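Local coordinates for LpxE (Aquifex aeolicus, PDB 6EBU), which probably removes the 1-phosphate from lipid A, as a membrane-embedded phosphatase of the PAP2 superfamily, at residues Arg20-Ala25 / Ile139-Ile144; Val8-Ala13 / Trp102-Ser107; Thr35-Leu40 / Phe133-Leu138. The protein carries 1 engineered substitution. All coordinates share one frame; numbering follows the deposited sequence.

Contact 1 (Arg20-Ala25 / Ile139-Ile144); sequences RLINNA and IGYERI. With BOG (octyl beta-D-glucopyranoside), chain D; BOG (octyl beta-D-glucopyranoside), chain F; SO4 (sulfate ion), chain B.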
loop_
_atom_site.group_PDB
_atom_site.type_symbol
_atom_site.label_atom_id
_atom_site.label_comp_id
_atom_site.label_asym_id
_atom_site.label_seq_id
_atom_site.Cartn_x
_atom_site.Cartn_y
_atom_site.Cartn_z
ATOM N N ARG A 20 10.113 0.710 14.503
ATOM C CA ARG A 20 10.674 -0.278 15.420
ATOM C C ARG A 20 9.578 -1.030 16.163
ATOM O O ARG A 20 9.676 -2.246 16.363
ATOM C CB ARG A 20 11.624 0.399 16.408
ATOM C CG ARG A 20 12.899 0.937 15.779
ATOM C CD ARG A 20 13.723 -0.175 15.157
ATOM N NE ARG A 20 14.992 0.321 14.632
ATOM C CZ ARG A 20 15.901 -0.439 14.028
ATOM N NH1 ARG A 20 15.683 -1.736 13.867
ATOM N NH2 ARG A 20 17.028 0.102 13.586
ATOM N N LEU A 21 8.523 -0.323 16.579
ATOM C CA LEU A 21 7.441 -0.972 17.312
ATOM C C LEU A 21 6.761 -2.042 16.466
ATOM O O LEU A 21 6.392 -3.106 16.976
ATOM C CB LEU A 21 6.424 0.072 17.777
ATOM N N ILE A 22 6.596 -1.782 15.169
ATOM C CA ILE A 22 5.944 -2.750 14.293
ATOM C C ILE A 22 6.930 -3.817 13.835
ATOM O O ILE A 22 6.614 -5.013 13.840
ATOM C CB ILE A 22 5.299 -2.027 13.096
ATOM C CG1 ILE A 22 4.142 -1.146 13.569
ATOM C CG2 ILE A 22 4.837 -3.033 12.051
ATOM C CD1 ILE A 22 3.572 -0.259 12.490
ATOM N N ASN A 23 8.138 -3.407 13.445
ATOM C CA ASN A 23 9.090 -4.341 12.861
ATOM C C ASN A 23 9.691 -5.294 13.886
ATOM O O ASN A 23 10.257 -6.322 13.498
ATOM C CB ASN A 23 10.202 -3.572 12.149
ATOM C CG ASN A 23 11.117 -4.477 11.361
ATOM O OD1 ASN A 23 12.238 -4.766 11.783
ATOM N ND2 ASN A 23 10.641 -4.943 10.212
ATOM N N ASN A 24 9.586 -4.986 15.179
ATOM C CA ASN A 24 10.131 -5.861 16.210
ATOM C C ASN A 24 9.088 -6.762 16.856
ATOM O O ASN A 24 9.457 -7.779 17.451
ATOM C CB ASN A 24 10.828 -5.034 17.297
ATOM C CG ASN A 24 12.059 -4.307 16.778
ATOM O OD1 ASN A 24 12.778 -4.815 15.916
ATOM N ND2 ASN A 24 12.305 -3.113 17.304
ATOM N N ALA A 25 7.802 -6.418 16.753
ATOM C CA ALA A 25 6.722 -7.236 17.307
ATOM C C ALA A 25 6.386 -8.333 16.301
ATOM O O ALA A 25 5.462 -8.227 15.491
ATOM C CB ALA A 25 5.511 -6.372 17.632
ATOM N N ILE A 139 -2.286 -4.447 4.197
ATOM C CA ILE A 139 -1.205 -4.252 3.235
ATOM C C ILE A 139 -0.226 -3.207 3.753
ATOM O O ILE A 139 0.992 -3.422 3.765
ATOM C CB ILE A 139 -1.768 -3.862 1.856
ATOM C CG1 ILE A 139 -2.500 -5.045 1.224
ATOM C CG2 ILE A 139 -0.648 -3.390 0.942
ATOM C CD1 ILE A 139 -1.612 -6.238 0.980
ATOM N N GLY A 140 -0.748 -2.062 4.199
ATOM C CA GLY A 140 0.115 -1.043 4.773
ATOM C C GLY A 140 0.898 -1.553 5.969
ATOM O O GLY A 140 2.097 -1.291 6.096
ATOM N N TYR A 141 0.232 -2.298 6.856
ATOM C CA TYR A 141 0.935 -2.895 7.986
ATOM C C TYR A 141 1.939 -3.940 7.517
ATOM O O TYR A 141 3.020 -4.082 8.103
ATOM C CB TYR A 141 -0.067 -3.511 8.966
ATOM C CG TYR A 141 0.515 -3.837 10.326
ATOM C CD1 TYR A 141 1.311 -4.962 10.513
ATOM C CD2 TYR A 141 0.269 -3.022 11.424
ATOM C CE1 TYR A 141 1.847 -5.263 11.747
ATOM C CE2 TYR A 141 0.802 -3.316 12.667
ATOM C CZ TYR A 141 1.588 -4.440 12.823
ATOM O OH TYR A 141 2.122 -4.743 14.054
ATOM N N GLU A 142 1.602 -4.679 6.457
ATOM C CA GLU A 142 2.497 -5.724 5.971
ATOM C C GLU A 142 3.815 -5.142 5.471
ATOM O O GLU A 142 4.882 -5.722 5.698
ATOM C CB GLU A 142 1.806 -6.528 4.869
ATOM C CG GLU A 142 2.711 -7.480 4.117
ATOM C CD GLU A 142 2.986 -7.006 2.707
ATOM O OE1 GLU A 142 4.169 -6.802 2.363
ATOM O OE2 GLU A 142 2.014 -6.826 1.946
ATOM N N ARG A 143 3.763 -3.988 4.799
ATOM C CA ARG A 143 4.987 -3.386 4.277
ATOM C C ARG A 143 5.949 -3.024 5.404
ATOM O O ARG A 143 7.164 -3.210 5.276
ATOM C CB ARG A 143 4.654 -2.149 3.439
ATOM C CG ARG A 143 3.676 -2.401 2.297
ATOM C CD ARG A 143 4.037 -3.656 1.525
ATOM N NE ARG A 143 5.033 -3.398 0.491
ATOM C CZ ARG A 143 5.808 -4.330 -0.050
ATOM N NH1 ARG A 143 5.709 -5.590 0.349
ATOM N NH2 ARG A 143 6.686 -4.001 -0.990
ATOM N N ILE A 144 5.424 -2.512 6.517
ATOM C CA ILE A 144 6.279 -2.171 7.650
ATOM C C ILE A 144 6.767 -3.434 8.346
ATOM O O ILE A 144 7.943 -3.543 8.708
ATOM C CB ILE A 144 5.533 -1.239 8.621
ATOM C CG1 ILE A 144 4.879 -0.087 7.858
ATOM C CG2 ILE A 144 6.483 -0.702 9.685
ATOM C CD1 ILE A 144 4.031 0.803 8.723
HETATM O O1 BOG D . -4.269 7.339 6.503
HETATM C "C1'" BOG D . -4.474 5.996 6.939
HETATM C "C2'" BOG D . -3.132 5.232 6.901
HETATM C "C3'" BOG D . -3.371 3.712 7.171
HETATM C "C4'" BOG D . -2.030 2.948 7.002
HETATM C "C5'" BOG D . -2.070 1.639 7.815
HETATM C "C6'" BOG D . -0.641 1.261 8.256
HETATM C "C7'" BOG D . -0.618 1.045 9.768
HETATM C "C8'" BOG D . 0.682 0.347 10.168
HETATM O O1 BOG F . 6.923 -4.018 -5.796
HETATM C "C1'" BOG F . 5.645 -4.519 -5.408
HETATM C "C2'" BOG F . 5.716 -6.057 -5.284
HETATM C "C3'" BOG F . 4.674 -6.547 -4.230
HETATM C "C4'" BOG F . 5.359 -7.498 -3.209
HETATM C "C5'" BOG F . 6.744 -6.937 -2.815
HETATM C "C6'" BOG F . 7.568 -8.035 -2.110
HETATM C "C7'" BOG F . 8.172 -8.984 -3.143
HETATM C "C8'" BOG F . 9.213 -8.236 -3.978
HETATM S S SO4 B . 6.422 -0.818 -3.028
HETATM O O1 SO4 B . 5.682 -1.310 -1.868
HETATM O O2 SO4 B . 7.708 -1.499 -3.113
HETATM O O3 SO4 B . 6.636 0.618 -2.877
HETATM O O4 SO4 B . 5.653 -1.074 -4.243
HETATM O O HOH W 1 3.993 -6.246 14.467
#

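Contact 2 (Val8-Ala13 / Trp102-Ser107); sequences VIEDFA and WRSFPS. With BOG (octyl beta-D-glucopyranoside), chain E.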
loop_
_atom_site.group_PDB
_atom_site.type_symbol
_atom_site.label_atom_id
_atom_site.label_comp_id
_atom_site.label_asym_id
_atom_site.label_seq_id
_atom_site.Cartn_x
_atom_site.Cartn_y
_atom_site.Cartn_z
ATOM N N VAL A 8 17.163 13.093 3.410
ATOM C CA VAL A 8 16.519 11.854 3.830
ATOM C C VAL A 8 15.310 12.246 4.671
ATOM O O VAL A 8 15.439 12.574 5.856
ATOM C CB VAL A 8 17.475 10.941 4.606
ATOM C CG1 VAL A 8 16.740 9.710 5.118
ATOM C CG2 VAL A 8 18.647 10.531 3.728
ATOM N N ILE A 9 14.121 12.214 4.059
ATOM C CA ILE A 9 12.900 12.602 4.763
ATOM C C ILE A 9 12.406 11.543 5.737
ATOM O O ILE A 9 11.464 11.809 6.494
ATOM C CB ILE A 9 11.773 12.931 3.766
ATOM C CG1 ILE A 9 11.491 11.731 2.859
ATOM C CG2 ILE A 9 12.127 14.160 2.935
ATOM C CD1 ILE A 9 10.334 11.943 1.908
ATOM N N GLU A 10 13.009 10.355 5.744
ATOM C CA GLU A 10 12.571 9.268 6.610
ATOM C C GLU A 10 13.201 9.311 7.997
ATOM O O GLU A 10 12.805 8.523 8.863
ATOM C CB GLU A 10 12.885 7.914 5.956
ATOM C CG GLU A 10 12.627 7.860 4.457
ATOM C CD GLU A 10 11.304 7.197 4.111
ATOM O OE1 GLU A 10 11.246 6.467 3.098
ATOM O OE2 GLU A 10 10.323 7.397 4.856
ATOM N N ASP A 11 14.157 10.207 8.234
ATOM C CA ASP A 11 14.924 10.209 9.479
ATOM C C ASP A 11 14.368 11.276 10.421
ATOM O O ASP A 11 14.944 12.345 10.618
ATOM C CB ASP A 11 16.408 10.426 9.174
ATOM C CG ASP A 11 17.306 10.274 10.398
ATOM O OD1 ASP A 11 16.807 10.203 11.541
ATOM O OD2 ASP A 11 18.540 10.227 10.211
ATOM N N PHE A 12 13.207 10.968 10.994
ATOM C CA PHE A 12 12.693 11.721 12.130
ATOM C C PHE A 12 12.176 10.734 13.169
ATOM O O PHE A 12 11.885 9.573 12.864
ATOM C CB PHE A 12 11.613 12.748 11.735
ATOM C CG PHE A 12 10.429 12.167 11.016
ATOM C CD1 PHE A 12 10.492 11.889 9.660
ATOM C CD2 PHE A 12 9.238 11.945 11.686
ATOM C CE1 PHE A 12 9.397 11.374 8.994
ATOM C CE2 PHE A 12 8.140 11.429 11.025
ATOM C CZ PHE A 12 8.218 11.146 9.678
ATOM N N ALA A 13 12.088 11.209 14.415
ATOM C CA ALA A 13 11.919 10.306 15.550
ATOM C C ALA A 13 10.628 9.505 15.442
ATOM O O ALA A 13 10.617 8.290 15.676
ATOM C CB ALA A 13 11.957 11.098 16.859
ATOM N N TRP A 102 15.581 0.187 -2.016
ATOM C CA TRP A 102 15.521 1.564 -2.494
ATOM C C TRP A 102 14.109 1.931 -2.937
ATOM O O TRP A 102 13.209 1.090 -3.003
ATOM C CB TRP A 102 16.517 1.786 -3.638
ATOM C CG TRP A 102 17.929 1.585 -3.200
ATOM C CD1 TRP A 102 18.722 0.502 -3.449
ATOM C CD2 TRP A 102 18.712 2.482 -2.407
ATOM N NE1 TRP A 102 19.956 0.676 -2.868
ATOM C CE2 TRP A 102 19.974 1.885 -2.222
ATOM C CE3 TRP A 102 18.470 3.737 -1.839
ATOM C CZ2 TRP A 102 20.990 2.499 -1.495
ATOM C CZ3 TRP A 102 19.480 4.346 -1.118
ATOM C CH2 TRP A 102 20.723 3.727 -0.951
ATOM N N ARG A 103 13.933 3.221 -3.240
ATOM C CA ARG A 103 12.655 3.795 -3.669
ATOM C C ARG A 103 11.570 3.562 -2.616
ATOM O O ARG A 103 10.504 3.003 -2.882
ATOM C CB ARG A 103 12.238 3.246 -5.038
ATOM C CG ARG A 103 13.195 3.603 -6.163
ATOM C CD ARG A 103 13.585 2.373 -6.969
ATOM N N SER A 104 11.863 4.028 -1.400
ATOM C CA SER A 104 11.009 3.745 -0.252
ATOM C C SER A 104 9.769 4.631 -0.223
ATOM O O SER A 104 8.693 4.181 0.187
ATOM C CB SER A 104 11.812 3.914 1.040
ATOM O OG SER A 104 11.072 3.485 2.169
ATOM N N PHE A 105 9.895 5.888 -0.653
ATOM C CA PHE A 105 8.808 6.850 -0.530
ATOM C C PHE A 105 8.133 7.051 -1.877
ATOM O O PHE A 105 8.813 7.424 -2.846
ATOM C CB PHE A 105 9.338 8.180 -0.003
ATOM C CG PHE A 105 8.273 9.212 0.227
ATOM C CD1 PHE A 105 7.571 9.249 1.421
ATOM C CD2 PHE A 105 7.981 10.155 -0.746
ATOM C CE1 PHE A 105 6.594 10.203 1.637
ATOM C CE2 PHE A 105 7.005 11.113 -0.535
ATOM C CZ PHE A 105 6.311 11.135 0.658
ATOM N N PRO A 106 6.819 6.814 -1.999
ATOM C CA PRO A 106 5.965 6.208 -0.974
ATOM C C PRO A 106 5.734 4.721 -1.243
ATOM O O PRO A 106 6.423 4.151 -2.090
ATOM C CB PRO A 106 4.670 7.000 -1.108
ATOM C CG PRO A 106 4.592 7.284 -2.582
ATOM C CD PRO A 106 6.017 7.358 -3.109
ATOM N N SER A 107 4.780 4.106 -0.547
ATOM C CA SER A 107 4.493 2.685 -0.713
ATOM C C SER A 107 3.487 2.480 -1.841
ATOM O O SER A 107 2.328 2.895 -1.730
ATOM C CB SER A 107 3.958 2.080 0.583
ATOM O OG SER A 107 3.495 0.758 0.359
HETATM O O1 BOG E . 9.596 0.605 -6.512
HETATM C "C1'" BOG E . 10.388 -0.571 -6.645
HETATM C "C2'" BOG E . 11.492 -0.559 -5.567
HETATM C "C3'" BOG E . 12.716 -1.383 -6.069
HETATM C "C4'" BOG E . 13.783 -1.458 -4.942
HETATM C "C5'" BOG E . 15.047 -2.151 -5.487
HETATM C "C6'" BOG E . 15.989 -2.491 -4.315
HETATM C "C7'" BOG E . 17.256 -3.146 -4.856
HETATM C "C8'" BOG E . 17.368 -4.572 -4.312
#

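Contact 3 (Thr35-Leu40 / Phe133-Leu138); sequences THFAYL and FLYAFL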
loop_
_atom_site.group_PDB
_atom_site.type_symbol
_atom_site.label_atom_id
_atom_site.label_comp_id
_atom_site.label_asym_id
_atom_site.label_seq_id
_atom_site.Cartn_x
_atom_site.Cartn_y
_atom_site.Cartn_z
ATOM N N THR A 35 3.650 -12.977 4.459
ATOM C CA THR A 35 4.266 -13.453 3.226
ATOM C C THR A 35 3.206 -13.934 2.244
ATOM O O THR A 35 3.255 -13.608 1.053
ATOM C CB THR A 35 5.267 -14.568 3.533
ATOM O OG1 THR A 35 6.319 -14.050 4.356
ATOM C CG2 THR A 35 5.866 -15.123 2.248
ATOM N N HIS A 36 2.235 -14.709 2.733
ATOM C CA HIS A 36 1.145 -15.166 1.878
ATOM C C HIS A 36 0.263 -14.002 1.442
ATOM O O HIS A 36 -0.224 -13.976 0.305
ATOM C CB HIS A 36 0.308 -16.219 2.610
ATOM C CG HIS A 36 1.039 -17.495 2.895
ATOM N ND1 HIS A 36 0.393 -18.651 3.279
ATOM C CD2 HIS A 36 2.359 -17.798 2.856
ATOM C CE1 HIS A 36 1.283 -19.611 3.463
ATOM N NE2 HIS A 36 2.483 -19.119 3.213
ATOM N N PHE A 37 0.061 -13.026 2.330
ATOM C CA PHE A 37 -0.863 -11.925 2.090
ATOM C C PHE A 37 -0.299 -10.862 1.155
ATOM O O PHE A 37 -1.079 -10.125 0.543
ATOM C CB PHE A 37 -1.248 -11.280 3.426
ATOM C CG PHE A 37 -2.463 -10.401 3.355
ATOM C CD1 PHE A 37 -3.734 -10.949 3.394
ATOM C CD2 PHE A 37 -2.334 -9.026 3.263
ATOM C CE1 PHE A 37 -4.852 -10.143 3.336
ATOM C CE2 PHE A 37 -3.451 -8.215 3.202
ATOM C CZ PHE A 37 -4.711 -8.775 3.238
ATOM N N ALA A 38 1.030 -10.767 1.033
ATOM C CA ALA A 38 1.640 -9.678 0.273
ATOM C C ALA A 38 1.179 -9.661 -1.181
ATOM O O ALA A 38 1.051 -8.584 -1.775
ATOM C CB ALA A 38 3.163 -9.782 0.340
ATOM N N TYR A 39 0.923 -10.838 -1.761
ATOM C CA TYR A 39 0.501 -10.929 -3.156
ATOM C C TYR A 39 -0.749 -10.103 -3.432
ATOM O O TYR A 39 -0.910 -9.569 -4.534
ATOM C CB TYR A 39 0.255 -12.393 -3.519
ATOM C CG TYR A 39 0.023 -12.651 -4.990
ATOM C CD1 TYR A 39 1.083 -12.957 -5.831
ATOM C CD2 TYR A 39 -1.255 -12.604 -5.534
ATOM C CE1 TYR A 39 0.882 -13.200 -7.176
ATOM C CE2 TYR A 39 -1.467 -12.848 -6.878
ATOM C CZ TYR A 39 -0.393 -13.146 -7.694
ATOM O OH TYR A 39 -0.586 -13.391 -9.035
ATOM N N LEU A 40 -1.644 -9.988 -2.449
ATOM C CA LEU A 40 -2.878 -9.237 -2.628
ATOM C C LEU A 40 -2.653 -7.734 -2.704
ATOM O O LEU A 40 -3.578 -7.004 -3.077
ATOM C CB LEU A 40 -3.846 -9.559 -1.494
ATOM C CG LEU A 40 -4.175 -11.046 -1.380
ATOM C CD1 LEU A 40 -5.034 -11.313 -0.149
ATOM C CD2 LEU A 40 -4.849 -11.538 -2.652
ATOM N N PHE A 133 -11.314 -2.010 3.498
ATOM C CA PHE A 133 -10.391 -1.123 4.191
ATOM C C PHE A 133 -9.572 -1.837 5.256
ATOM O O PHE A 133 -8.498 -1.346 5.619
ATOM C CB PHE A 133 -11.150 0.061 4.789
ATOM C CG PHE A 133 -11.352 1.182 3.815
ATOM C CD1 PHE A 133 -10.336 2.093 3.572
ATOM C CD2 PHE A 133 -12.537 1.304 3.113
ATOM C CE1 PHE A 133 -10.506 3.118 2.663
ATOM C CE2 PHE A 133 -12.714 2.327 2.201
ATOM C CZ PHE A 133 -11.697 3.234 1.975
ATOM N N LEU A 134 -10.038 -2.984 5.755
ATOM C CA LEU A 134 -9.154 -3.836 6.545
ATOM C C LEU A 134 -8.068 -4.444 5.667
ATOM O O LEU A 134 -6.910 -4.561 6.088
ATOM C CB LEU A 134 -9.948 -4.938 7.244
ATOM C CG LEU A 134 -9.083 -5.864 8.104
ATOM C CD1 LEU A 134 -8.645 -5.156 9.381
ATOM C CD2 LEU A 134 -9.803 -7.166 8.417
ATOM N N TYR A 135 -8.427 -4.838 4.444
ATOM C CA TYR A 135 -7.432 -5.347 3.506
ATOM C C TYR A 135 -6.379 -4.287 3.207
ATOM O O TYR A 135 -5.175 -4.563 3.242
ATOM C CB TYR A 135 -8.126 -5.814 2.224
ATOM C CG TYR A 135 -7.324 -5.597 0.963
ATOM C CD1 TYR A 135 -6.302 -6.464 0.611
ATOM C CD2 TYR A 135 -7.592 -4.522 0.123
ATOM C CE1 TYR A 135 -5.565 -6.269 -0.541
ATOM C CE2 TYR A 135 -6.861 -4.318 -1.029
ATOM C CZ TYR A 135 -5.848 -5.195 -1.357
ATOM O OH TYR A 135 -5.115 -4.993 -2.505
ATOM N N ALA A 136 -6.818 -3.056 2.932
ATOM C CA ALA A 136 -5.876 -1.971 2.673
ATOM C C ALA A 136 -4.992 -1.702 3.884
ATOM O O ALA A 136 -3.789 -1.454 3.740
ATOM C CB ALA A 136 -6.630 -0.703 2.272
ATOM N N PHE A 137 -5.569 -1.747 5.088
ATOM C CA PHE A 137 -4.776 -1.519 6.291
ATOM C C PHE A 137 -3.726 -2.608 6.471
ATOM O O PHE A 137 -2.575 -2.318 6.818
ATOM C CB PHE A 137 -5.686 -1.445 7.518
ATOM C CG PHE A 137 -4.963 -1.643 8.820
ATOM C CD1 PHE A 137 -4.300 -0.588 9.426
ATOM C CD2 PHE A 137 -4.938 -2.886 9.435
ATOM C CE1 PHE A 137 -3.626 -0.766 10.623
ATOM C CE2 PHE A 137 -4.266 -3.071 10.630
ATOM C CZ PHE A 137 -3.609 -2.009 11.225
ATOM N N LEU A 138 -4.107 -3.866 6.240
ATOM C CA LEU A 138 -3.169 -4.969 6.424
ATOM C C LEU A 138 -2.023 -4.909 5.423
ATOM O O LEU A 138 -0.895 -5.286 5.756
ATOM C CB LEU A 138 -3.902 -6.308 6.318
ATOM C CG LEU A 138 -4.781 -6.681 7.515
ATOM C CD1 LEU A 138 -5.513 -7.988 7.262
ATOM C CD2 LEU A 138 -3.951 -6.764 8.789
#

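Contact 1 (Arg20-Ala25 / Ile139-Ile144)
Ile22 lays its CG2 methyl over one face of the Tyr141 ring, 4.0 Å from Ile22 CG2 to the ring centroid, a CH-pi contact displaced toward the rim near CZ. That methyl also meets Ile144 CG2 at 3.7 Å, since CG2 lies anti to the backbone N of Ile22 (the CG1 branch has chi1 -67°) and drops between tyrosine and isoleucine. On the CG1 branch, Ile22 CD1 reaches C8' of a detergent chain (chain D), which also touches Ile144 CD1 and Tyr141 CD2. Asn23 adds a weak hydrogen bond, Asn23 ND2 to Ile144 O at 3.4 Å, while the stronger partner of that amide is Asn95 O.

Beyond the touching residues, Arg143 belongs to the third PAP2 signature motif and donates from NE and NH2 to a sulfate (NH2 to O1 3.0 Å). A salt bridge from Arg143 NH1 to the syn lone pair of Glu142 OE1, 2.8 Å and in the guanidinium plane, is consistent with Glu142 steadying it. Lys79, Arg86, Gly108 and His149 complete the anion site. The helical segments 20-24 and 139-144 cross at -83°, with helix 151-170 packing on Ile144 and Arg143, and helix 28-37 on Glu142.

Contact 2 (Val8-Ala13 / Trp102-Ser107)
Ile9 and Glu10, in the type I turn from Val8 to Asp11, meet Ser104 and Phe105 just ahead of the second PAP2 signature motif, which starts at Pro106-Ser107 and leads into helix 108-121. The apolar part is a CH-pi contact: Ile9 CD1 sits above the centre of the Phe105 ring, 3.8 Å from the centroid and 11° off the normal. With chi1 at 58°, Ile9 CG1 stands between its backbone N and carbonyl carbon, a crowded position that brings CD1 over the ring. Phe105 meets Phe82 edge-to-face and also packs on Leu152 of helix 151-170. Replacing Phe105 by an alanine is likely to strip Ile9 CD1 of the face it rests on and open a gap beside Phe82.

The polar part is less settled. Glu10 OE1 comes to 3.1 Å from Ser104 OG, but this is not a hydrogen bond; Ser104 OG bonds to Asp153 instead. Asp153 OD1 is close to Glu10 OE1 as well, which may raise the affinity of Glu10 for a proton.

Backbone geometry and detergent frame the second segment. The peptide bond before Pro106 is cis, and Ser107, at the N-cap of the following helix, hydrogen-bonds through OG to Thr110. At the other end, a detergent tail (chain E) passes the backbone, its C4' lying 3.3 Å from Trp102 O.

Contact 3 (Thr35-Leu40 / Phe133-Leu138)
Tyr135 on helix 126-145 meets Leu40 and Phe37 with different parts of one side chain, and its hydroxyl makes the polar bond of the contact. Tyr135 OH donates to Leu40 O at 2.6 Å, approaching with a C=O...donor angle of 147° and tilted 28° from the carbonyl plane. A backbone carbonyl near the start of the 3-10 segment at 39-40 is thereby tied to a side chain of another helix. The tyrosine chi1 is 146°, some way from anti, which is consistent with the reach to Leu40 O. Beneath the hydroxyl, Tyr135 CE1 packs against Leu40 CB at 3.8 Å. Next along the ring, Tyr135 CD1 touches Phe37 CZ, also at 3.8 Å, with the phenylalanine atom arriving at the edge of the phenol ring. The two rings therefore meet without stacking face on face. The tyrosine side chain also touches Ala113 and Ile116 of helix 108-121.

Two residues on, Phe137 points away from 35-40 and is touched by a detergent molecule. Leu138 follows, and its contact is made close to the backbone: Leu138 CB lies 3.7 Å from Phe37 CE2, while CD1 comes only loosely toward Phe37 CZ. Phe37 holds its CG anti to the backbone N, which extends the ring across to helix 126-145, where its outer atoms bear on Tyr135 and Leu138 together. Phe33 and Ile139 also pack against the Phe37 ring.

Residues of 35-40 fall partly in a predicted transmembrane region. Aromatic and aliphatic packing between helices, fastened by a single phenol-to-carbonyl hydrogen bond, is consistent with the all-helical, membrane-embedded bundle of a PAP2 phosphatase.

Along the chain the segments run 8-13, 20-25, 35-40, 102-107, 133-138, 139-144. Contacts 1 and 3 share helix 126-145 and lie about 12 Å apart between centres; the consecutive helices 13-24 and 28-37 supply their other halves, and contact 3 is nested within the loop that contact 1 closes. They touch where Glu142 OE2 lies beside Ala38. Contact 2 alternates with both; its centre is about 14 Å from that of contact 1, which it meets where Arg143 packs on Ser107. Contacts 2 and 3 lie on opposite sides of the chain's centre, about 21 Å apart, without touching. The N-terminal region thus packs against the approach to one signature motif and the start of another.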